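Local coordinates for bumblebee peptidoglycan recognition protein SA (Bombus, PDB 5XZ4) that binds bacterial peptidoglycan in insect innate immunity, preferring Dap-type to Lys-type peptidoglycan, and probably senses rather than cleaves it, at residues N56-H61 with W67-Y72; A126-G131 with G135-D140; G145-T150 with P155-Q160; F74-G77 with N81-E84. One frame throughout, in Å; residues are numbered along the deposited sequence.

In the fold
Contact 4 is the most central of the four, a hairpin of hydrogen-bonded backbone whose two faces are covered by different helices. Helix 47-64 packs on one of them, and contact 1 folds the following loop back against that helix through a largely buried set of aromatic and aliphatic groups; Ile-70 CD1 touches Leu-75 CD1 of contact 4 at 3.9 Å. Helix 118-134 covers the other face, with Leu-127 of contact 2 on Phe-74 and Val-82. Contact 2, whose centre is about 24 Å from that of contact 1, is mainly a backbone turn. Contact 3, only partly buried, joins the loop after edge strand 141-145 to helix 157-163 by amides, a lysine and a water.

Contact 1. Residues N56-H61 with W67-Y72; sequences NIRSYH and WDDIGY
His-61 is sandwiched. Trp-67 brings CZ3 over the centre of one face of the imidazole, 3.5 Å above its plane, while Ile-57 CG2, one helical turn earlier, covers the opposite face nearer the rim. The indole comes edge-on to that face, an edge-to-face pair with the planes 60° apart. At the imidazole's own edge, Gly-71 N donates to ND1 over 2.9 Å, with 158° at the hydrogen and close to the ring plane, which, with the two covered faces, should hold the ring's rotation. The backbone of the same residue is held as well: His-61 O accepts from Trp-67 N at 3.0 Å. A chi1 of -73°, with CG opposite the residue's carbonyl carbon, turns the imidazole toward the returning loop. An alanine here would probably leave Gly-71 N without its acceptor and set the indole free to shift over the gap. Next to the ring, Ile-70 crosses Ile-57, CD1 to CG2 at 3.8 Å, and its CB rests on Arg-58 CB. Tyr-72 CE2 closes in on His-61 CE1 at 3.9 Å. Further out, Asp-69 OD1 accepts a weak bond from Ile-70 N and pairs with Arg-13; the guanidinium of Arg-58 leads away to Glu-55. Arg-86 binds both Asp-69 O and Ile-70 O, a second hold on the loop. The whole is an aromatic cluster of His-61, Trp-67 and Tyr-72 that packs the loop following helix 47-64 back onto its last turns, within the amidase-like fold of the peptidoglycan recognition proteins.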
loop_
_atom_site.group_PDB
_atom_site.type_symbol
_atom_site.label_atom_id
_atom_site.label_comp_id
_atom_site.label_asym_id
_atom_site.label_seq_id
_atom_site.Cartn_x
_atom_site.Cartn_y
_atom_site.Cartn_z
ATOM N N ASN A 56 -14.685 -1.852 -2.568
ATOM C CA ASN A 56 -14.954 -3.280 -2.378
ATOM C C ASN A 56 -13.931 -4.063 -1.550
ATOM O O ASN A 56 -14.320 -4.966 -0.803
ATOM C CB ASN A 56 -15.282 -3.892 -3.708
ATOM C CG ASN A 56 -16.715 -3.549 -4.108
ATOM O OD1 ASN A 56 -17.659 -4.216 -3.667
ATOM N ND2 ASN A 56 -16.888 -2.416 -4.784
ATOM N N ILE A 57 -12.662 -3.646 -1.593
ATOM C CA ILE A 57 -11.692 -4.227 -0.666
ATOM C C ILE A 57 -12.007 -3.789 0.773
ATOM O O ILE A 57 -12.022 -4.623 1.696
ATOM C CB ILE A 57 -10.250 -3.830 -1.056
ATOM C CG1 ILE A 57 -9.912 -4.390 -2.448
ATOM C CG2 ILE A 57 -9.268 -4.357 -0.006
ATOM C CD1 ILE A 57 -8.692 -3.762 -3.127
ATOM N N ARG A 58 -12.296 -2.485 0.949
ATOM C CA ARG A 58 -12.705 -1.988 2.264
ATOM C C ARG A 58 -13.930 -2.770 2.810
ATOM O O ARG A 58 -13.962 -3.186 3.974
ATOM C CB ARG A 58 -13.053 -0.484 2.217
ATOM C CG ARG A 58 -13.459 0.099 3.562
ATOM C CD ARG A 58 -14.541 1.163 3.412
ATOM N NE ARG A 58 -15.768 0.691 2.744
ATOM C CZ ARG A 58 -16.696 -0.090 3.299
ATOM N NH1 ARG A 58 -17.782 -0.417 2.568
ATOM N NH2 ARG A 58 -16.591 -0.527 4.555
ATOM N N SER A 59 -14.960 -2.923 1.964
ATOM C CA SER A 59 -16.184 -3.623 2.365
ATOM C C SER A 59 -15.832 -5.054 2.845
ATOM O O SER A 59 -16.325 -5.495 3.897
ATOM C CB SER A 59 -17.112 -3.664 1.163
ATOM O OG SER A 59 -18.322 -4.351 1.484
ATOM N N TYR A 60 -14.999 -5.760 2.082
ATOM C CA TYR A 60 -14.620 -7.128 2.447
ATOM C C TYR A 60 -13.816 -7.170 3.770
ATOM O O TYR A 60 -14.093 -7.957 4.675
ATOM C CB TYR A 60 -13.894 -7.781 1.267
ATOM C CG TYR A 60 -13.556 -9.239 1.524
ATOM C CD1 TYR A 60 -14.554 -10.242 1.526
ATOM C CD2 TYR A 60 -12.226 -9.613 1.777
ATOM C CE1 TYR A 60 -14.217 -11.563 1.801
ATOM C CE2 TYR A 60 -11.903 -10.944 2.024
ATOM C CZ TYR A 60 -12.892 -11.913 2.032
ATOM O OH TYR A 60 -12.575 -13.231 2.295
ATOM N N HIS A 61 -12.866 -6.254 3.882
ATOM C CA HIS A 61 -12.050 -6.207 5.099
ATOM C C HIS A 61 -12.863 -5.894 6.350
ATOM O O HIS A 61 -12.668 -6.519 7.402
ATOM C CB HIS A 61 -10.894 -5.199 4.932
ATOM C CG HIS A 61 -9.806 -5.668 4.015
ATOM N ND1 HIS A 61 -8.629 -4.964 3.813
ATOM C CD2 HIS A 61 -9.688 -6.814 3.293
ATOM C CE1 HIS A 61 -7.869 -5.631 2.966
ATOM N NE2 HIS A 61 -8.480 -6.763 2.638
ATOM N N TRP A 67 -12.332 -6.171 10.320
ATOM C CA TRP A 67 -11.267 -5.202 10.624
ATOM C C TRP A 67 -11.804 -3.783 10.791
ATOM O O TRP A 67 -12.924 -3.454 10.347
ATOM C CB TRP A 67 -10.210 -5.261 9.531
ATOM C CG TRP A 67 -9.462 -6.580 9.442
ATOM C CD1 TRP A 67 -9.458 -7.615 10.357
ATOM C CD2 TRP A 67 -8.590 -6.989 8.379
ATOM N NE1 TRP A 67 -8.649 -8.644 9.910
ATOM C CE2 TRP A 67 -8.098 -8.279 8.706
ATOM C CE3 TRP A 67 -8.174 -6.390 7.183
ATOM C CZ2 TRP A 67 -7.198 -8.966 7.875
ATOM C CZ3 TRP A 67 -7.325 -7.095 6.338
ATOM C CH2 TRP A 67 -6.827 -8.363 6.706
ATOM N N ASP A 68 -11.000 -2.920 11.400
ATOM C CA ASP A 68 -11.442 -1.546 11.687
ATOM C C ASP A 68 -11.507 -0.639 10.454
ATOM O O ASP A 68 -12.126 0.434 10.495
ATOM C CB ASP A 68 -10.474 -0.882 12.690
ATOM C CG ASP A 68 -10.431 -1.570 14.009
ATOM O OD1 ASP A 68 -11.493 -1.947 14.503
ATOM O OD2 ASP A 68 -9.308 -1.692 14.566
ATOM N N ASP A 69 -10.848 -1.062 9.379
ATOM C CA ASP A 69 -10.711 -0.296 8.130
ATOM C C ASP A 69 -10.094 -1.229 7.105
ATOM O O ASP A 69 -9.645 -2.355 7.473
ATOM C CB ASP A 69 -9.829 0.966 8.306
ATOM C CG ASP A 69 -9.981 1.989 7.173
ATOM O OD1 ASP A 69 -10.792 1.803 6.231
ATOM O OD2 ASP A 69 -9.261 3.030 7.251
ATOM N N ILE A 70 -10.089 -0.819 5.836
ATOM C CA ILE A 70 -9.248 -1.467 4.833
ATOM C C ILE A 70 -7.858 -1.691 5.446
ATOM O O ILE A 70 -7.348 -0.813 6.169
ATOM C CB ILE A 70 -9.200 -0.607 3.535
ATOM C CG1 ILE A 70 -8.654 -1.402 2.352
ATOM C CG2 ILE A 70 -8.477 0.734 3.735
ATOM C CD1 ILE A 70 -8.790 -0.751 0.974
ATOM N N GLY A 71 -7.257 -2.846 5.188
ATOM C CA GLY A 71 -6.023 -3.209 5.913
ATOM C C GLY A 71 -4.811 -2.404 5.462
ATOM O O GLY A 71 -3.862 -2.233 6.251
ATOM N N TYR A 72 -4.826 -1.947 4.208
ATOM C CA TYR A 72 -3.653 -1.253 3.604
ATOM C C TYR A 72 -3.570 0.214 4.042
ATOM O O TYR A 72 -4.589 0.857 4.289
ATOM C CB TYR A 72 -3.706 -1.301 2.066
ATOM C CG TYR A 72 -3.746 -2.724 1.528
ATOM C CD1 TYR A 72 -2.598 -3.521 1.546
ATOM C CD2 TYR A 72 -4.950 -3.317 1.039
ATOM C CE1 TYR A 72 -2.624 -4.841 1.105
ATOM C CE2 TYR A 72 -4.974 -4.657 0.595
ATOM C CZ TYR A 72 -3.808 -5.398 0.604
ATOM O OH TYR A 72 -3.758 -6.713 0.194
#

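Contact 2. Residues A126-G131 with G135-D140; sequences ALIHCG and GILRED
Gly-131 and residues 135-137 make a tight helix-to-strand turn, where helix 118-134 stops at a positive-phi glycine, Gly-135, and the chain leads into strand 137-138. Three backbone amides converge on Gly-131 O, those of Gly-135 and Ile-136 through weak, bent bonds. The phi of 96° at Gly-135 would jam a CB against the preceding carbonyl, which explains the glycine. Leu-137 then folds back over the helix: its CG lies 4.0 Å from Gly-131 CA and its CD1 3.7 Å from Ile-128 O. A side chain on Gly-131 would run into that CD1, so the leucine can lie close on bare backbone. Its isobutyl group also touches Ile-31, Val-34 and Val-103 of the central sheet, and an alanine in its place would probably open a gap between the end of the helix and those strands. The neighbouring Cys-130 is tied to Cys-7 by a disulfide. Past the turn, Arg-138 NE bridges to Asp-140 OD1. The bond from Leu-137 N to Gly-131 O is 3.1 Å long and 176° at the hydrogen, its donor well above the carbonyl plane.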
loop_
_atom_site.group_PDB
_atom_site.type_symbol
_atom_site.label_atom_id
_atom_site.label_comp_id
_atom_site.label_asym_id
_atom_site.label_seq_id
_atom_site.Cartn_x
_atom_site.Cartn_y
_atom_site.Cartn_z
ATOM N N ALA A 126 7.105 7.710 -6.101
ATOM C CA ALA A 126 6.915 9.147 -5.800
ATOM C C ALA A 126 6.304 9.312 -4.405
ATOM O O ALA A 126 6.682 10.219 -3.641
ATOM C CB ALA A 126 6.069 9.836 -6.868
ATOM N N LEU A 127 5.387 8.408 -4.035
ATOM C CA LEU A 127 4.834 8.406 -2.686
ATOM C C LEU A 127 5.913 8.160 -1.613
ATOM O O LEU A 127 5.953 8.841 -0.581
ATOM C CB LEU A 127 3.714 7.334 -2.566
ATOM C CG LEU A 127 2.950 7.262 -1.228
ATOM C CD1 LEU A 127 2.149 8.538 -0.981
ATOM C CD2 LEU A 127 2.082 5.995 -1.122
ATOM N N ILE A 128 6.811 7.193 -1.863
ATOM C CA ILE A 128 7.906 6.907 -0.942
ATOM C C ILE A 128 8.828 8.136 -0.868
ATOM O O ILE A 128 9.196 8.563 0.228
ATOM C CB ILE A 128 8.654 5.617 -1.354
ATOM C CG1 ILE A 128 7.742 4.395 -1.155
ATOM C CG2 ILE A 128 9.931 5.452 -0.541
ATOM C CD1 ILE A 128 8.201 3.186 -1.914
ATOM N N HIS A 129 9.182 8.726 -2.016
ATOM C CA HIS A 129 10.029 9.928 -2.012
ATOM C C HIS A 129 9.392 11.092 -1.277
ATOM O O HIS A 129 10.092 11.781 -0.539
ATOM C CB HIS A 129 10.418 10.292 -3.429
ATOM C CG HIS A 129 11.532 9.444 -3.947
ATOM N ND1 HIS A 129 12.402 9.874 -4.926
ATOM C CD2 HIS A 129 11.959 8.206 -3.579
ATOM C CE1 HIS A 129 13.276 8.917 -5.184
ATOM N NE2 HIS A 129 13.055 7.915 -4.355
ATOM N N CYS A 130 8.087 11.297 -1.475
ATOM C CA CYS A 130 7.299 12.316 -0.785
ATOM C C CYS A 130 7.383 12.114 0.711
ATOM O O CYS A 130 7.666 13.062 1.453
ATOM C CB CYS A 130 5.833 12.209 -1.233
ATOM S SG CYS A 130 4.622 13.159 -0.275
ATOM N N GLY A 131 7.143 10.876 1.150
ATOM C CA GLY A 131 7.141 10.540 2.561
ATOM C C GLY A 131 8.480 10.849 3.210
ATOM O O GLY A 131 8.517 11.395 4.320
ATOM N N GLY A 135 9.367 13.941 5.869
ATOM C CA GLY A 135 9.853 13.468 7.163
ATOM C C GLY A 135 8.932 12.468 7.841
ATOM O O GLY A 135 9.124 12.138 9.005
ATOM N N ILE A 136 7.924 11.988 7.108
ATOM C CA ILE A 136 7.008 10.948 7.596
ATOM C C ILE A 136 7.705 9.577 7.607
ATOM O O ILE A 136 7.491 8.763 8.513
ATOM C CB ILE A 136 5.733 10.886 6.717
ATOM C CG1 ILE A 136 4.994 12.240 6.708
ATOM C CG2 ILE A 136 4.813 9.749 7.173
ATOM C CD1 ILE A 136 4.021 12.404 5.561
ATOM N N LEU A 137 8.509 9.319 6.574
ATOM C CA LEU A 137 9.325 8.096 6.484
ATOM C C LEU A 137 10.747 8.445 6.853
ATOM O O LEU A 137 11.195 9.540 6.546
ATOM C CB LEU A 137 9.290 7.528 5.052
ATOM C CG LEU A 137 7.905 7.116 4.530
ATOM C CD1 LEU A 137 8.036 6.617 3.096
ATOM C CD2 LEU A 137 7.276 6.022 5.398
ATOM N N ARG A 138 11.450 7.522 7.486
ATOM C CA ARG A 138 12.882 7.756 7.820
ATOM C C ARG A 138 13.686 7.954 6.530
ATOM O O ARG A 138 13.352 7.394 5.473
ATOM C CB ARG A 138 13.429 6.558 8.585
ATOM C CG ARG A 138 12.932 6.466 10.019
ATOM C CD ARG A 138 13.561 5.304 10.767
ATOM N NE ARG A 138 15.003 5.445 10.902
ATOM C CZ ARG A 138 15.651 5.804 12.012
ATOM N NH1 ARG A 138 16.974 5.883 11.984
ATOM N NH2 ARG A 138 15.006 6.074 13.146
ATOM N N GLU A 139 14.754 8.749 6.623
ATOM C CA GLU A 139 15.661 8.980 5.484
ATOM C C GLU A 139 16.264 7.663 4.958
ATOM O O GLU A 139 16.500 7.514 3.755
ATOM C CB GLU A 139 16.784 9.960 5.873
ATOM C CG GLU A 139 16.309 11.328 6.346
ATOM C CD GLU A 139 16.026 12.293 5.209
ATOM O OE1 GLU A 139 16.917 12.503 4.355
ATOM O OE2 GLU A 139 14.918 12.861 5.191
ATOM N N ASP A 140 16.482 6.720 5.876
ATOM C CA ASP A 140 17.016 5.404 5.570
ATOM C C ASP A 140 15.912 4.343 5.448
ATOM O O ASP A 140 16.134 3.171 5.772
ATOM C CB ASP A 140 18.078 4.994 6.621
ATOM C CG ASP A 140 17.531 4.947 8.054
ATOM O OD1 ASP A 140 16.333 5.214 8.277
ATOM O OD2 ASP A 140 18.329 4.637 8.972
#

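Contact 3. Residues G145-T150 with P155-Q160; sequences GAKQVT and PGSKLQ
Lys-147 lays its methylenes across the side chain of Gln-160, CD reaching within 4.0 Å of both CG and CD of the glutamine. This is where the loop after edge strand 141-145 of the amidase-like fold meets the start of helix 157-163, which has Gly-156 at its N-cap. Lys-147 CG sits between its own backbone N and carbonyl carbon (chi1 62°), and a bend further along the chain brings NZ back toward Ser-157. The two do not bond directly: one water accepts from Lys-147 NZ at 2.8 Å and from Ser-157 OG at 3.0 Å. Where the loop runs into the helix, Pro-155, entered through a cis peptide, rests CD 4.0 Å from Gly-145 CA at the loop's start. Gly-145 has to be bare, since a CB would collide with Gln-160 OE1, which already lies 3.3 Å from Gly-145 CA. That oxygen is buried with no polar partner in the model. Ala-146, next after Gly-145 and packed on His-37, probably occupies the position at which zinc-dependent amidases of the family carry a metal-binding histidine, in keeping with a receptor that recognises without cutting. The other half of the Gln-160 amide is well used. Turned 83° from the amide plane of Gln-148, it sends NE2 to Gln-148 OE1, and Trp-169 NE1 also donates to that oxygen. Gln-148 OE1 is gripped from opposite faces of its plane by Gly-145 N at 2.9 Å and Gln-160 NE2 at 3.0 Å.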
loop_
_atom_site.group_PDB
_atom_site.type_symbol
_atom_site.label_atom_id
_atom_site.label_comp_id
_atom_site.label_asym_id
_atom_site.label_seq_id
_atom_site.Cartn_x
_atom_site.Cartn_y
_atom_site.Cartn_z
ATOM N N GLY A 145 9.267 -6.403 0.003
ATOM C CA GLY A 145 8.023 -7.086 -0.419
ATOM C C GLY A 145 7.484 -7.879 0.753
ATOM O O GLY A 145 8.269 -8.405 1.558
ATOM N N ALA A 146 6.156 -8.009 0.838
ATOM C CA ALA A 146 5.549 -8.786 1.941
ATOM C C ALA A 146 6.120 -10.205 2.120
ATOM O O ALA A 146 6.366 -10.645 3.261
ATOM C CB ALA A 146 4.035 -8.852 1.762
ATOM N N LYS A 147 6.378 -10.876 0.994
ATOM C CA LYS A 147 6.872 -12.258 1.006
ATOM C C LYS A 147 8.230 -12.417 1.707
ATOM O O LYS A 147 8.581 -13.520 2.072
ATOM C CB LYS A 147 6.959 -12.837 -0.420
ATOM C CG LYS A 147 7.912 -12.121 -1.381
ATOM C CD LYS A 147 7.825 -12.662 -2.808
ATOM C CE LYS A 147 8.268 -14.110 -2.897
ATOM N NZ LYS A 147 7.994 -14.750 -4.212
ATOM N N GLN A 148 8.982 -11.326 1.876
ATOM C CA GLN A 148 10.296 -11.375 2.541
ATOM C C GLN A 148 10.174 -11.545 4.049
ATOM O O GLN A 148 11.128 -12.008 4.688
ATOM C CB GLN A 148 11.077 -10.096 2.243
ATOM C CG GLN A 148 11.470 -9.966 0.795
ATOM C CD GLN A 148 12.234 -8.685 0.520
ATOM O OE1 GLN A 148 11.764 -7.809 -0.197
ATOM N NE2 GLN A 148 13.447 -8.590 1.078
ATOM N N VAL A 149 9.011 -11.175 4.618
ATOM C CA VAL A 149 8.799 -11.191 6.078
ATOM C C VAL A 149 7.578 -11.964 6.591
ATOM O O VAL A 149 7.404 -12.084 7.803
ATOM C CB VAL A 149 8.793 -9.773 6.692
ATOM C CG1 VAL A 149 10.175 -9.147 6.557
ATOM C CG2 VAL A 149 7.692 -8.894 6.098
ATOM N N THR A 150 6.719 -12.412 5.675
ATOM C CA THR A 150 5.549 -13.212 6.033
ATOM C C THR A 150 5.360 -14.308 4.997
ATOM O O THR A 150 5.833 -14.200 3.858
ATOM C CB THR A 150 4.251 -12.359 6.056
ATOM O OG1 THR A 150 4.088 -11.686 4.796
ATOM C CG2 THR A 150 4.241 -11.353 7.199
ATOM N N PRO A 155 4.190 -9.509 -2.978
ATOM C CA PRO A 155 3.381 -8.730 -3.909
ATOM C C PRO A 155 3.298 -9.334 -5.313
ATOM O O PRO A 155 3.008 -8.612 -6.276
ATOM C CB PRO A 155 4.170 -7.402 -3.961
ATOM C CG PRO A 155 5.607 -7.867 -3.908
ATOM C CD PRO A 155 5.564 -8.966 -2.875
ATOM N N GLY A 156 3.570 -10.635 -5.414
ATOM C CA GLY A 156 3.650 -11.339 -6.689
ATOM C C GLY A 156 5.068 -11.339 -7.212
ATOM O O GLY A 156 5.790 -10.345 -7.072
ATOM N N SER A 157 5.481 -12.449 -7.807
ATOM C CA SER A 157 6.870 -12.600 -8.227
ATOM C C SER A 157 7.363 -11.503 -9.167
ATOM O O SER A 157 8.502 -11.051 -9.047
ATOM C CB SER A 157 7.087 -13.978 -8.848
ATOM O OG SER A 157 6.934 -14.972 -7.854
ATOM N N LYS A 158 6.504 -11.068 -10.090
ATOM C CA LYS A 158 6.909 -10.064 -11.054
ATOM C C LYS A 158 7.106 -8.676 -10.418
ATOM O O LYS A 158 8.112 -8.024 -10.677
ATOM C CB LYS A 158 5.948 -10.016 -12.242
ATOM C CG LYS A 158 6.478 -9.245 -13.429
ATOM C CD LYS A 158 7.426 -10.066 -14.295
ATOM C CE LYS A 158 7.905 -9.252 -15.488
ATOM N NZ LYS A 158 9.096 -9.882 -16.110
ATOM N N LEU A 159 6.148 -8.253 -9.579
ATOM C CA LEU A 159 6.262 -6.985 -8.864
ATOM C C LEU A 159 7.435 -7.031 -7.880
ATOM O O LEU A 159 8.135 -6.032 -7.717
ATOM C CB LEU A 159 4.954 -6.616 -8.167
ATOM C CG LEU A 159 4.919 -5.323 -7.353
ATOM C CD1 LEU A 159 5.445 -4.080 -8.063
ATOM C CD2 LEU A 159 3.476 -5.107 -6.947
ATOM N N GLN A 160 7.646 -8.179 -7.241
ATOM C CA GLN A 160 8.811 -8.360 -6.367
ATOM C C GLN A 160 10.129 -8.066 -7.103
ATOM O O GLN A 160 11.001 -7.378 -6.566
ATOM C CB GLN A 160 8.804 -9.748 -5.732
ATOM C CG GLN A 160 9.994 -10.016 -4.805
ATOM C CD GLN A 160 9.911 -9.260 -3.486
ATOM O OE1 GLN A 160 8.861 -8.757 -3.110
ATOM N NE2 GLN A 160 11.019 -9.190 -2.766
HETATM O O HOH W 1 5.499 -14.275 -5.281
#

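Contact 4. Residues F74-G77 with N81-E84; sequences FLIG and NVYE
Strands 74-76 and 82-84 run antiparallel as the two arms of a hairpin, their short axes approaching to 4.6 Å with 156° between their directions. Leu-75 and Tyr-83 form the hydrogen-bonded pair, each N donating to the other's O at 2.9 Å. Toward the turn, Gly-77 N adds a third bond to Asn-81 O, 3.0 Å long. The flanking non-hydrogen-bonded pairs, Phe-74 with Glu-84 and Ile-76 with Val-82, put their side chains on one face. There Val-82 is shared: CG1 meets Phe-74 CD1 at 3.7 Å, obliquely to the ring, while CG2 lies alongside Ile-76 CD1 at 3.9 Å. Its chi1 of 179° spreads the two methyls toward these two neighbours. Leu-75 and Tyr-83 point to the other face, their CB atoms 4.2 Å apart. The phenol edge of Tyr-83 passes Gly-77, where a side chain would be tight, and its hydroxyl shares Asp-79 OD2 in the turn with Asn-81 ND2. Glu-84 OE1 accepts a hydrogen bond from Arg-13 N. The hairpin ends the central sheet on one side: strand 74-76 bonds on to strand 102-107 and strand 82-84 is outermost. Helix 47-64 covers the face of Leu-75 and Tyr-83; helix 118-134 packs on Phe-74, Ile-76 and Val-82, and Trp-88, from a loop, meets the Phe-74 ring edge-to-face.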
loop_
_atom_site.group_PDB
_atom_site.type_symbol
_atom_site.label_atom_id
_atom_site.label_comp_id
_atom_site.label_asym_id
_atom_site.label_seq_id
_atom_site.Cartn_x
_atom_site.Cartn_y
_atom_site.Cartn_z
ATOM N N PHE A 74 -2.089 2.553 1.960
ATOM C CA PHE A 74 -2.414 3.177 0.675
ATOM C C PHE A 74 -2.596 2.093 -0.381
ATOM O O PHE A 74 -2.023 0.999 -0.258
ATOM C CB PHE A 74 -1.239 4.086 0.200
ATOM C CG PHE A 74 -0.946 5.249 1.117
ATOM C CD1 PHE A 74 -1.622 6.452 0.980
ATOM C CD2 PHE A 74 0.020 5.152 2.118
ATOM C CE1 PHE A 74 -1.364 7.517 1.838
ATOM C CE2 PHE A 74 0.289 6.236 2.965
ATOM C CZ PHE A 74 -0.403 7.408 2.829
ATOM N N LEU A 75 -3.369 2.439 -1.418
ATOM C CA LEU A 75 -3.464 1.603 -2.639
ATOM C C LEU A 75 -2.901 2.357 -3.812
ATOM O O LEU A 75 -2.967 3.624 -3.846
ATOM C CB LEU A 75 -4.907 1.180 -2.971
ATOM C CG LEU A 75 -5.708 0.475 -1.876
ATOM C CD1 LEU A 75 -7.159 0.309 -2.351
ATOM C CD2 LEU A 75 -5.117 -0.860 -1.537
ATOM N N ILE A 76 -2.343 1.624 -4.769
ATOM C CA ILE A 76 -1.916 2.216 -6.057
ATOM C C ILE A 76 -2.846 1.679 -7.150
ATOM O O ILE A 76 -2.931 0.467 -7.354
ATOM C CB ILE A 76 -0.436 1.877 -6.424
ATOM C CG1 ILE A 76 0.537 2.155 -5.255
ATOM C CG2 ILE A 76 -0.026 2.593 -7.733
ATOM C CD1 ILE A 76 0.667 3.620 -4.892
ATOM N N GLY A 77 -3.537 2.586 -7.840
ATOM C CA GLY A 77 -4.386 2.209 -8.967
ATOM C C GLY A 77 -3.670 2.160 -10.298
ATOM O O GLY A 77 -2.660 2.859 -10.507
ATOM N N ASN A 81 -2.943 6.712 -9.739
ATOM C CA ASN A 81 -3.277 7.469 -8.534
ATOM C C ASN A 81 -3.009 6.694 -7.258
ATOM O O ASN A 81 -3.021 5.450 -7.242
ATOM C CB ASN A 81 -4.733 7.934 -8.579
ATOM C CG ASN A 81 -4.949 9.042 -9.582
ATOM O OD1 ASN A 81 -4.188 10.019 -9.622
ATOM N ND2 ASN A 81 -5.957 8.880 -10.416
ATOM N N VAL A 82 -2.756 7.455 -6.197
ATOM C CA VAL A 82 -2.595 6.920 -4.847
ATOM C C VAL A 82 -3.903 7.142 -4.082
ATOM O O VAL A 82 -4.411 8.268 -4.034
ATOM C CB VAL A 82 -1.420 7.626 -4.107
ATOM C CG1 VAL A 82 -1.271 7.085 -2.682
ATOM C CG2 VAL A 82 -0.109 7.463 -4.871
ATOM N N TYR A 83 -4.406 6.069 -3.469
ATOM C CA TYR A 83 -5.629 6.097 -2.674
ATOM C C TYR A 83 -5.275 5.917 -1.188
ATOM O O TYR A 83 -4.629 4.930 -0.819
ATOM C CB TYR A 83 -6.597 4.971 -3.147
ATOM C CG TYR A 83 -7.121 5.224 -4.536
ATOM C CD1 TYR A 83 -6.326 4.984 -5.663
ATOM C CD2 TYR A 83 -8.394 5.780 -4.723
ATOM C CE1 TYR A 83 -6.772 5.297 -6.952
ATOM C CE2 TYR A 83 -8.864 6.088 -5.995
ATOM C CZ TYR A 83 -8.063 5.868 -7.105
ATOM O OH TYR A 83 -8.557 6.221 -8.348
ATOM N N GLU A 84 -5.716 6.834 -0.339
ATOM C CA GLU A 84 -5.468 6.734 1.102
ATOM C C GLU A 84 -6.378 5.701 1.737
ATOM O O GLU A 84 -7.589 5.800 1.595
ATOM C CB GLU A 84 -5.671 8.095 1.768
ATOM C CG GLU A 84 -5.366 8.082 3.251
ATOM C CD GLU A 84 -5.887 9.290 3.982
ATOM O OE1 GLU A 84 -6.971 9.818 3.647
ATOM O OE2 GLU A 84 -5.201 9.746 4.914
#